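PHO85 cyclin-10 (PDB 4KRD) acts as the cyclin partner of the kinase Pho85, forming a holoenzyme that phosphorylates and negatively regulates glycogen synthase Gsy2, and so restrains glycogen accumulation. Local coordinates at residues P80-S84 with A85-K89; L108-T111 with L112-R116; H155-F158 with S159-G163; A194-L197 with L198-L202. All blocks are in the same frame, centred on the assembly; numbering follows the deposited sequence.

Interaction 1: residues P80-S84 with A85-K89; sequences PTLSS and ADFLK
S83 and D86 meet through their first torsions. S83 OG sits between its own backbone N and carbonyl carbon (chi1 60°), which points the hydroxyl at the D86 amide. D86 CG lies opposite its carbonyl carbon (chi1 -67°), so the carboxylate folds back toward S83. S83 is the N-cap of helix 84-95. Its OG accepts from D86 N at 3.3 Å, long but fairly straight (160° at the hydrogen). The return half of a capping box is not made directly. Instead a water takes the S83 N-H, with its oxygen 3.0 Å from S83 N, and donates to D86 OD2. The other carboxylate oxygen, OD1, is met nearly along its C-O bond by K89 NZ at 2.8 Å, a salt bridge. The regular backbone bonds start with F87 N to S83 O at 2.9 Å, followed by L88 N to S84 O at 3.0 Å.

A hydrophobic staple closes the same turn. L82 precedes the cap, and its CB lies 4.3 Å from F87 CB. L82 CD1 comes to the edge of the F87 ring, near its plane. Beyond the staple, the F87 ring meets the ring of H134 and touches I138. S84 packs on V133 and I137, so this helix start leans on helix 130-148.

The S83 hydroxyl thus serves the D86 amide, which has no earlier helical carbonyl to use. One D86 oxygen takes a water and the other the lysine ammonium. The carboxylate also faces the positive end of the helix dipole, which would be expected to stabilise it.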
loop_
_atom_site.group_PDB
_atom_site.type_symbol
_atom_site.label_atom_id
_atom_site.label_comp_id
_atom_site.label_asym_id
_atom_site.label_seq_id
_atom_site.Cartn_x
_atom_site.Cartn_y
_atom_site.Cartn_z
ATOM N N PRO B 80 3.700 31.988 13.275
ATOM C CA PRO B 80 2.875 31.803 12.079
ATOM C C PRO B 80 1.900 32.959 11.923
ATOM O O PRO B 80 1.505 33.551 12.919
ATOM C CB PRO B 80 2.090 30.519 12.382
ATOM C CG PRO B 80 2.850 29.838 13.485
ATOM C CD PRO B 80 3.482 30.930 14.280
ATOM N N THR B 81 1.517 33.267 10.691
ATOM C CA THR B 81 0.500 34.277 10.433
ATOM C C THR B 81 -0.858 33.862 11.006
ATOM O O THR B 81 -1.609 34.695 11.519
ATOM C CB THR B 81 0.348 34.522 8.924
ATOM O OG1 THR B 81 0.053 33.278 8.273
ATOM C CG2 THR B 81 1.636 35.083 8.346
ATOM N N LEU B 82 -1.173 32.572 10.917
ATOM C CA LEU B 82 -2.441 32.063 11.423
ATOM C C LEU B 82 -2.245 31.140 12.627
ATOM O O LEU B 82 -1.237 30.442 12.728
ATOM C CB LEU B 82 -3.184 31.318 10.316
ATOM C CG LEU B 82 -3.538 32.081 9.035
ATOM C CD1 LEU B 82 -4.192 31.144 8.025
ATOM C CD2 LEU B 82 -4.444 33.274 9.317
ATOM N N SER B 83 -3.210 31.139 13.543
ATOM C CA SER B 83 -3.183 30.205 14.661
ATOM C C SER B 83 -3.353 28.792 14.118
ATOM O O SER B 83 -3.699 28.620 12.951
ATOM C CB SER B 83 -4.313 30.513 15.643
ATOM O OG SER B 83 -5.573 30.404 15.007
ATOM N N SER B 84 -3.130 27.783 14.956
ATOM C CA SER B 84 -3.358 26.396 14.535
ATOM C C SER B 84 -4.782 26.167 14.040
ATOM O O SER B 84 -4.996 25.534 13.002
ATOM C CB SER B 84 -3.058 25.415 15.674
ATOM O OG SER B 84 -1.678 25.378 15.944
ATOM N N ALA B 85 -5.759 26.671 14.791
ATOM C CA ALA B 85 -7.161 26.456 14.444
ATOM C C ALA B 85 -7.508 27.116 13.113
ATOM O O ALA B 85 -8.183 26.519 12.279
ATOM C CB ALA B 85 -8.068 26.962 15.549
ATOM N N ASP B 86 -7.028 28.341 12.908
ATOM C CA ASP B 86 -7.326 29.072 11.679
ATOM C C ASP B 86 -6.575 28.486 10.481
ATOM O O ASP B 86 -7.072 28.509 9.358
ATOM C CB ASP B 86 -6.980 30.559 11.823
ATOM C CG ASP B 86 -7.868 31.282 12.832
ATOM O OD1 ASP B 86 -8.992 30.805 13.098
ATOM O OD2 ASP B 86 -7.437 32.336 13.355
ATOM N N PHE B 87 -5.371 27.983 10.725
ATOM C CA PHE B 87 -4.573 27.375 9.669
ATOM C C PHE B 87 -5.283 26.122 9.171
ATOM O O PHE B 87 -5.371 25.869 7.968
ATOM C CB PHE B 87 -3.184 27.032 10.192
ATOM C CG PHE B 87 -2.241 26.533 9.137
ATOM C CD1 PHE B 87 -2.112 27.209 7.932
ATOM C CD2 PHE B 87 -1.457 25.405 9.365
ATOM C CE1 PHE B 87 -1.231 26.764 6.951
ATOM C CE2 PHE B 87 -0.570 24.951 8.397
ATOM C CZ PHE B 87 -0.459 25.633 7.178
ATOM N N LEU B 88 -5.800 25.346 10.115
ATOM C CA LEU B 88 -6.553 24.149 9.790
ATOM C C LEU B 88 -7.832 24.483 9.022
ATOM O O LEU B 88 -8.220 23.745 8.122
ATOM C CB LEU B 88 -6.856 23.346 11.057
ATOM C CG LEU B 88 -5.713 22.462 11.561
ATOM C CD1 LEU B 88 -5.975 21.969 12.980
ATOM C CD2 LEU B 88 -5.508 21.290 10.591
ATOM N N LYS B 89 -8.482 25.592 9.377
ATOM C CA LYS B 89 -9.654 26.062 8.635
ATOM C C LYS B 89 -9.271 26.395 7.205
ATOM O O LYS B 89 -9.973 26.022 6.260
ATOM C CB LYS B 89 -10.255 27.322 9.277
ATOM C CG LYS B 89 -10.868 27.124 10.650
ATOM C CD LYS B 89 -11.051 28.461 11.382
ATOM C CE LYS B 89 -11.584 28.258 12.803
ATOM N NZ LYS B 89 -11.357 29.454 13.663
HETATM O O HOH W 1 -5.159 33.443 13.335
#

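Interaction 2: residues L108-T111 with L112-R116; sequences LIDT and LFLTR
The F113 ring takes the I109 carbonyl at its edge. I109 O lies near the ring plane, 3.2 Å from F113 CD2. One face of the ring carries L112 CG, 3.9 Å above the plane and offset toward the rim. F113 CG is anti to the carbonyl carbon (chi1 -70°), which swings the ring back over the preceding turn. There I109 CB is 4.4 Å from F113 CD2. The ring therefore lies alongside the helix, and M136 and L128 touch it from outside.

One turn on, D110 and L114 slant across each other. D110 OD1 is 4.1 Å from L114 CD1, a contact between carboxylate and methyl. L114 CB also presses on D110 O, at 3.3 Å. That carbonyl accepts from L114 N at 2.9 Å, after similar bonds from L112 N to L108 O and F113 N to I109 O. L114 is the first residue to leave helical geometry.

A water ties the exit together. It donates to T111 O at 2.8 Å and to L114 O at 2.7 Å. K125 NZ also donates to T111 O, giving this helix-end carbonyl two donors. T111 OG1 points elsewhere, bonded to T183 OG1 and N19 ND2.

L112 packs on L176, C179 and V180 of helix 166-180, while I109 packs on F43, T46 and I47 of helix 36-54. This is the end of a buried helix with other helices around it, consistent with the central helix of a cyclin box. Here the chain passes straight from helix 99-113 into strand 114-116, which pairs antiparallel with strand 122-124 in a two-stranded hairpin.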
loop_
_atom_site.group_PDB
_atom_site.type_symbol
_atom_site.label_atom_id
_atom_site.label_comp_id
_atom_site.label_asym_id
_atom_site.label_seq_id
_atom_site.Cartn_x
_atom_site.Cartn_y
_atom_site.Cartn_z
ATOM N N LEU B 108 -0.818 9.907 13.125
ATOM C CA LEU B 108 0.597 10.107 12.816
ATOM C C LEU B 108 1.302 10.878 13.943
ATOM O O LEU B 108 2.414 10.529 14.354
ATOM C CB LEU B 108 0.786 10.816 11.459
ATOM C CG LEU B 108 0.347 10.034 10.208
ATOM C CD1 LEU B 108 0.536 10.867 8.930
ATOM C CD2 LEU B 108 1.102 8.710 10.098
ATOM N N ILE B 109 0.662 11.930 14.450
ATOM C CA ILE B 109 1.267 12.653 15.557
ATOM C C ILE B 109 1.242 11.824 16.851
ATOM O O ILE B 109 2.204 11.849 17.619
ATOM C CB ILE B 109 0.663 14.071 15.745
ATOM C CG1 ILE B 109 -0.826 13.996 16.067
ATOM C CG2 ILE B 109 0.888 14.932 14.494
ATOM C CD1 ILE B 109 -1.378 15.324 16.631
ATOM N N ASP B 110 0.151 11.082 17.069
ATOM C CA ASP B 110 0.036 10.091 18.154
ATOM C C ASP B 110 1.222 9.149 18.172
ATOM O O ASP B 110 1.825 8.910 19.202
ATOM C CB ASP B 110 -1.202 9.194 17.959
ATOM C CG ASP B 110 -2.514 9.871 18.349
ATOM O OD1 ASP B 110 -2.502 10.774 19.210
ATOM O OD2 ASP B 110 -3.569 9.458 17.802
ATOM N N THR B 111 1.537 8.568 17.014
ATOM C CA THR B 111 2.568 7.550 16.984
ATOM C C THR B 111 3.974 8.148 17.049
ATOM O O THR B 111 4.926 7.487 17.470
ATOM C CB THR B 111 2.377 6.584 15.779
ATOM O OG1 THR B 111 3.156 5.397 15.983
ATOM C CG2 THR B 111 2.789 7.263 14.488
ATOM N N LEU B 112 4.113 9.405 16.641
ATOM C CA LEU B 112 5.392 10.087 16.798
ATOM C C LEU B 112 5.683 10.391 18.282
ATOM O O LEU B 112 6.820 10.232 18.762
ATOM C CB LEU B 112 5.407 11.382 15.973
ATOM C CG LEU B 112 6.652 12.280 16.038
ATOM C CD1 LEU B 112 7.955 11.497 15.817
ATOM C CD2 LEU B 112 6.542 13.473 15.066
ATOM N N PHE B 113 4.663 10.826 19.012
ATOM C CA PHE B 113 4.916 11.395 20.352
ATOM C C PHE B 113 4.607 10.456 21.520
ATOM O O PHE B 113 5.075 10.678 22.635
ATOM C CB PHE B 113 4.176 12.731 20.522
ATOM C CG PHE B 113 4.741 13.840 19.681
ATOM C CD1 PHE B 113 5.924 14.458 20.040
ATOM C CD2 PHE B 113 4.111 14.244 18.514
ATOM C CE1 PHE B 113 6.465 15.464 19.256
ATOM C CE2 PHE B 113 4.653 15.256 17.733
ATOM C CZ PHE B 113 5.833 15.859 18.109
ATOM N N LEU B 114 3.820 9.413 21.266
ATOM C CA LEU B 114 3.348 8.524 22.325
ATOM C C LEU B 114 3.683 7.059 22.088
ATOM O O LEU B 114 3.619 6.563 20.953
ATOM C CB LEU B 114 1.823 8.631 22.465
ATOM C CG LEU B 114 1.227 9.993 22.856
ATOM C CD1 LEU B 114 -0.267 10.034 22.537
ATOM C CD2 LEU B 114 1.480 10.280 24.325
ATOM N N THR B 115 4.013 6.365 23.172
ATOM C CA THR B 115 4.014 4.906 23.174
ATOM C C THR B 115 3.335 4.410 24.464
ATOM O O THR B 115 2.751 5.211 25.211
ATOM C CB THR B 115 5.458 4.358 23.065
ATOM O OG1 THR B 115 5.433 2.938 22.884
ATOM C CG2 THR B 115 6.254 4.693 24.319
ATOM N N ARG B 116 3.382 3.106 24.711
ATOM C CA ARG B 116 2.954 2.539 25.987
ATOM C C ARG B 116 4.079 1.708 26.542
ATOM O O ARG B 116 4.781 1.037 25.792
ATOM C CB ARG B 116 1.735 1.644 25.838
ATOM C CG ARG B 116 0.467 2.351 25.473
ATOM C CD ARG B 116 -0.698 1.386 25.515
ATOM N NE ARG B 116 -1.913 2.023 25.033
ATOM C CZ ARG B 116 -2.669 2.811 25.786
ATOM N NH1 ARG B 116 -2.328 3.041 27.050
ATOM N NH2 ARG B 116 -3.767 3.359 25.283
HETATM O O HOH W 2 4.739 5.087 18.993
#

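Interaction 3: residues H155-F158 with S159-G163; sequences HEYF and SKVCG
F158, S159 and K160 bury the most surface here. The F158 ring lies obliquely against C162, whose sulfur is one helical turn on. C162 SG is 3.9 Å from the F158 ring centroid and closest to CE2, a sulfur-aromatic contact. F158 also packs on V141 and R142 of helix 130-148.

S159 turns its hydroxyl back along the helix, OG beside its own backbone N (chi1 -63°). OG donates to H155 O at 2.7 Å. S159 N donates to the same oxygen at 3.1 Å from the opposite face of the carbonyl plane, so H155 O is gripped twice. The hydroxyl also lies over one face of the H155 imidazole, toward its rim.

K160 runs alongside E156, both pointing the same way. E156 has two conformers. In one, its CG is 3.6 Å from K160 CE and the salt bridge is long; neither contact is certain. Elsewhere on the helix V161 makes a CH-pi contact, its CG2 4.0 Å from the Y157 ring centroid and over the face. Y157 OH bonds K94 O.

The helix ends in a Schellman motif. G163, with positive phi, is its C-prime residue. I164 N reaches S159 O, and G163 N makes a weak bond to K160 O.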
loop_
_atom_site.group_PDB
_atom_site.type_symbol
_atom_site.label_atom_id
_atom_site.label_comp_id
_atom_site.label_asym_id
_atom_site.label_seq_id
_atom_site.Cartn_x
_atom_site.Cartn_y
_atom_site.Cartn_z
ATOM N N HIS B 155 1.622 19.107 -5.739
ATOM C CA HIS B 155 2.610 19.631 -4.813
ATOM C C HIS B 155 2.575 21.159 -4.825
ATOM O O HIS B 155 2.765 21.806 -3.795
ATOM C CB HIS B 155 3.997 19.127 -5.204
ATOM C CG HIS B 155 4.962 19.074 -4.063
ATOM N ND1 HIS B 155 6.049 19.914 -3.969
ATOM C CD2 HIS B 155 4.996 18.287 -2.964
ATOM C CE1 HIS B 155 6.720 19.638 -2.867
ATOM N NE2 HIS B 155 6.103 18.653 -2.239
ATOM N N GLU B 156 2.327 21.726 -6.003
ATOM C CA GLU B 156 2.230 23.172 -6.162
ATOM C C GLU B 156 1.043 23.730 -5.382
ATOM O O GLU B 156 1.197 24.630 -4.563
ATOM C CB GLU B 156 2.096 23.526 -7.645
ATOM C CG GLU B 156 2.196 25.010 -7.952
ATOM C CD GLU B 156 2.346 25.276 -9.439
ATOM O OE1 GLU B 156 1.858 24.447 -10.233
ATOM O OE2 GLU B 156 2.954 26.304 -9.814
ATOM N N TYR B 157 -0.141 23.187 -5.642
ATOM C CA TYR B 157 -1.349 23.621 -4.961
ATOM C C TYR B 157 -1.265 23.510 -3.434
ATOM O O TYR B 157 -1.589 24.465 -2.711
ATOM C CB TYR B 157 -2.559 22.843 -5.465
ATOM C CG TYR B 157 -3.852 23.368 -4.899
ATOM C CD1 TYR B 157 -4.345 24.603 -5.298
ATOM C CD2 TYR B 157 -4.579 22.642 -3.963
ATOM C CE1 TYR B 157 -5.523 25.103 -4.784
ATOM C CE2 TYR B 157 -5.767 23.133 -3.445
ATOM C CZ TYR B 157 -6.233 24.367 -3.864
ATOM O OH TYR B 157 -7.406 24.884 -3.362
ATOM N N PHE B 158 -0.843 22.351 -2.932
ATOM C CA PHE B 158 -0.724 22.184 -1.472
ATOM C C PHE B 158 0.270 23.169 -0.832
ATOM O O PHE B 158 -0.008 23.754 0.218
ATOM C CB PHE B 158 -0.380 20.741 -1.092
ATOM C CG PHE B 158 -0.655 20.420 0.357
ATOM C CD1 PHE B 158 -1.929 20.078 0.772
ATOM C CD2 PHE B 158 0.358 20.488 1.306
ATOM C CE1 PHE B 158 -2.191 19.800 2.116
ATOM C CE2 PHE B 158 0.104 20.207 2.647
ATOM C CZ PHE B 158 -1.174 19.869 3.053
ATOM N N SER B 159 1.432 23.343 -1.452
ATOM C CA SER B 159 2.407 24.329 -0.987
ATOM C C SER B 159 1.785 25.720 -0.812
ATOM O O SER B 159 1.919 26.342 0.241
ATOM C CB SER B 159 3.570 24.422 -1.976
ATOM O OG SER B 159 4.261 23.193 -2.061
ATOM N N LYS B 160 1.098 26.199 -1.845
ATOM C CA LYS B 160 0.481 27.524 -1.806
ATOM C C LYS B 160 -0.578 27.619 -0.722
ATOM O O LYS B 160 -0.708 28.648 -0.062
ATOM C CB LYS B 160 -0.147 27.873 -3.155
ATOM C CG LYS B 160 0.842 27.951 -4.303
ATOM C CD LYS B 160 0.111 28.203 -5.622
ATOM C CE LYS B 160 1.063 28.179 -6.811
ATOM N NZ LYS B 160 0.315 28.346 -8.091
ATOM N N VAL B 161 -1.352 26.556 -0.549
ATOM C CA VAL B 161 -2.346 26.535 0.515
ATOM C C VAL B 161 -1.687 26.724 1.884
ATOM O O VAL B 161 -2.195 27.473 2.726
ATOM C CB VAL B 161 -3.165 25.234 0.499
ATOM C CG1 VAL B 161 -3.966 25.092 1.790
ATOM C CG2 VAL B 161 -4.081 25.206 -0.709
ATOM N N CYS B 162 -0.543 26.068 2.087
ATOM C CA CYS B 162 0.163 26.094 3.368
ATOM C C CYS B 162 1.139 27.258 3.467
ATOM O O CYS B 162 1.776 27.465 4.506
ATOM C CB CYS B 162 0.918 24.780 3.589
ATOM S SG CYS B 162 -0.149 23.330 3.725
ATOM N N GLY B 163 1.261 28.006 2.374
ATOM C CA GLY B 163 2.094 29.188 2.347
ATOM C C GLY B 163 3.572 28.896 2.506
ATOM O O GLY B 163 4.290 29.664 3.141
#

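Interaction 4: residues A194-L197 with L198-L202; sequences ASKL and LLNEL
L198 N donates to A194 O at 2.8 Å, nearly straight at 166°. It is one of the backbone hydrogen bonds of helix 189-203. N200 N donates to K196 O, and E201 N to L197 O, each at 3.1 Å. Between them the turn is slacker, with L199 N 3.6 Å from S195 O.

Apolar contacts centre on L198. Its side chain turns back over the previous turn (chi1 -65°) and lies against A194. L198 CG comes within 3.2 Å of A194 O, and L198 CD1 is 4.2 Å from A194 CB. Both residues also reach helix 99-113, A194 on F107 and L198 on D110. L199 faces another way, onto N42, T46 and L49 of helix 36-54.

Polar side chains meet loosely. The N200 carboxamide folds back over the K196 carbonyl, with N200 CG 3.4 Å from K196 O. N200 ND2 is 4.4 Å from K196 CG. Other partners lie outside: K196 NZ forms a salt bridge with E38, and N200 OD1 makes a weak bond to R203. S195 OG turns back to L192 O, and E201 bridges to R116.

The chemistry is therefore divided by side of the helix. L198 and L199 turn to helices 99-113 and 36-54, L197 lies at the exposed side, and K196 and E201 carry their charges to E38 and R116.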
loop_
_atom_site.group_PDB
_atom_site.type_symbol
_atom_site.label_atom_id
_atom_site.label_comp_id
_atom_site.label_asym_id
_atom_site.label_seq_id
_atom_site.Cartn_x
_atom_site.Cartn_y
_atom_site.Cartn_z
ATOM N N ALA B 194 -8.265 4.638 17.143
ATOM C CA ALA B 194 -7.276 5.033 18.143
ATOM C C ALA B 194 -7.082 6.541 18.230
ATOM O O ALA B 194 -6.822 7.065 19.316
ATOM C CB ALA B 194 -5.940 4.335 17.891
ATOM N N SER B 195 -7.209 7.246 17.105
ATOM C CA SER B 195 -6.994 8.690 17.119
ATOM C C SER B 195 -7.902 9.376 18.142
ATOM O O SER B 195 -7.470 10.289 18.849
ATOM C CB SER B 195 -7.170 9.316 15.727
ATOM O OG SER B 195 -8.522 9.310 15.317
ATOM N N LYS B 196 -9.150 8.927 18.218
ATOM C CA LYS B 196 -10.096 9.479 19.185
ATOM C C LYS B 196 -9.958 8.849 20.578
ATOM O O LYS B 196 -10.075 9.536 21.592
ATOM C CB LYS B 196 -11.539 9.353 18.683
ATOM C CG LYS B 196 -12.547 10.021 19.617
ATOM C CD LYS B 196 -13.987 9.881 19.120
ATOM C CE LYS B 196 -14.952 10.614 20.056
ATOM N NZ LYS B 196 -16.354 10.614 19.556
ATOM N N LEU B 197 -9.709 7.548 20.633
ATOM C CA LEU B 197 -9.551 6.883 21.922
ATOM C C LEU B 197 -8.317 7.372 22.700
ATOM O O LEU B 197 -8.363 7.506 23.930
ATOM C CB LEU B 197 -9.546 5.357 21.755
ATOM C CG LEU B 197 -10.760 4.782 21.005
ATOM C CD1 LEU B 197 -10.661 3.268 20.850
ATOM C CD2 LEU B 197 -12.077 5.165 21.681
ATOM N N LEU B 198 -7.218 7.652 22.000
ATOM C CA LEU B 198 -6.020 8.175 22.673
ATOM C C LEU B 198 -6.228 9.598 23.194
ATOM O O LEU B 198 -5.684 9.978 24.230
ATOM C CB LEU B 198 -4.793 8.131 21.749
ATOM C CG LEU B 198 -4.316 6.735 21.335
ATOM C CD1 LEU B 198 -3.369 6.805 20.139
ATOM C CD2 LEU B 198 -3.662 6.009 22.509
ATOM N N LEU B 199 -6.993 10.386 22.450
ATOM C CA LEU B 199 -7.321 11.744 22.857
ATOM C C LEU B 199 -8.153 11.721 24.137
ATOM O O LEU B 199 -7.936 12.525 25.044
ATOM C CB LEU B 199 -8.108 12.437 21.749
ATOM C CG LEU B 199 -8.768 13.755 22.129
ATOM C CD1 LEU B 199 -7.705 14.769 22.522
ATOM C CD2 LEU B 199 -9.627 14.275 20.989
ATOM N N ASN B 200 -9.108 10.798 24.203
ATOM C CA ASN B 200 -9.913 10.626 25.413
ATOM C C ASN B 200 -9.048 10.241 26.605
ATOM O O ASN B 200 -9.201 10.796 27.699
ATOM C CB ASN B 200 -11.046 9.608 25.194
ATOM C CG ASN B 200 -12.138 10.141 24.276
ATOM O OD1 ASN B 200 -12.157 11.322 23.935
ATOM N ND2 ASN B 200 -13.055 9.276 23.882
ATOM N N GLU B 201 -8.125 9.308 26.394
ATOM C CA GLU B 201 -7.212 8.893 27.456
ATOM C C GLU B 201 -6.319 10.045 27.939
ATOM O O GLU B 201 -6.148 10.238 29.139
ATOM C CB GLU B 201 -6.374 7.686 27.013
ATOM C CG GLU B 201 -5.557 7.036 28.131
ATOM C CD GLU B 201 -4.880 5.749 27.689
ATOM O OE1 GLU B 201 -5.058 5.359 26.515
ATOM O OE2 GLU B 201 -4.168 5.133 28.508
ATOM N N LEU B 202 -5.761 10.816 27.013
ATOM C CA LEU B 202 -4.928 11.958 27.391
ATOM C C LEU B 202 -5.757 12.987 28.145
ATOM O O LEU B 202 -5.354 13.511 29.189
ATOM C CB LEU B 202 -4.357 12.627 26.151
ATOM C CG LEU B 202 -3.185 11.937 25.469
ATOM C CD1 LEU B 202 -2.943 12.571 24.106
ATOM C CD2 LEU B 202 -1.967 12.042 26.355
#

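Along the chain the four contacts come in the order 1, 2, 3, 4, without interleaving. They fall into two pairs. Interactions 1 and 3 have centres about 15 Å apart and touch where F87 CZ lies 3.9 Å from C162 CA, joining helix 84-95 to helix 155-162. Interactions 2 and 4 have centres about 11 Å apart. Helix 189-203 packs there against helix 99-113, and a salt bridge joins it to strand 114-116. Helices 84-95 and 99-113 follow each other and so connect the pairs. Centres of 3 and 4 are about 30 Å apart. Together the contacts span the helical bundle of this chain, the cyclin-box part of Pcl10 from the C-terminal half of the protein.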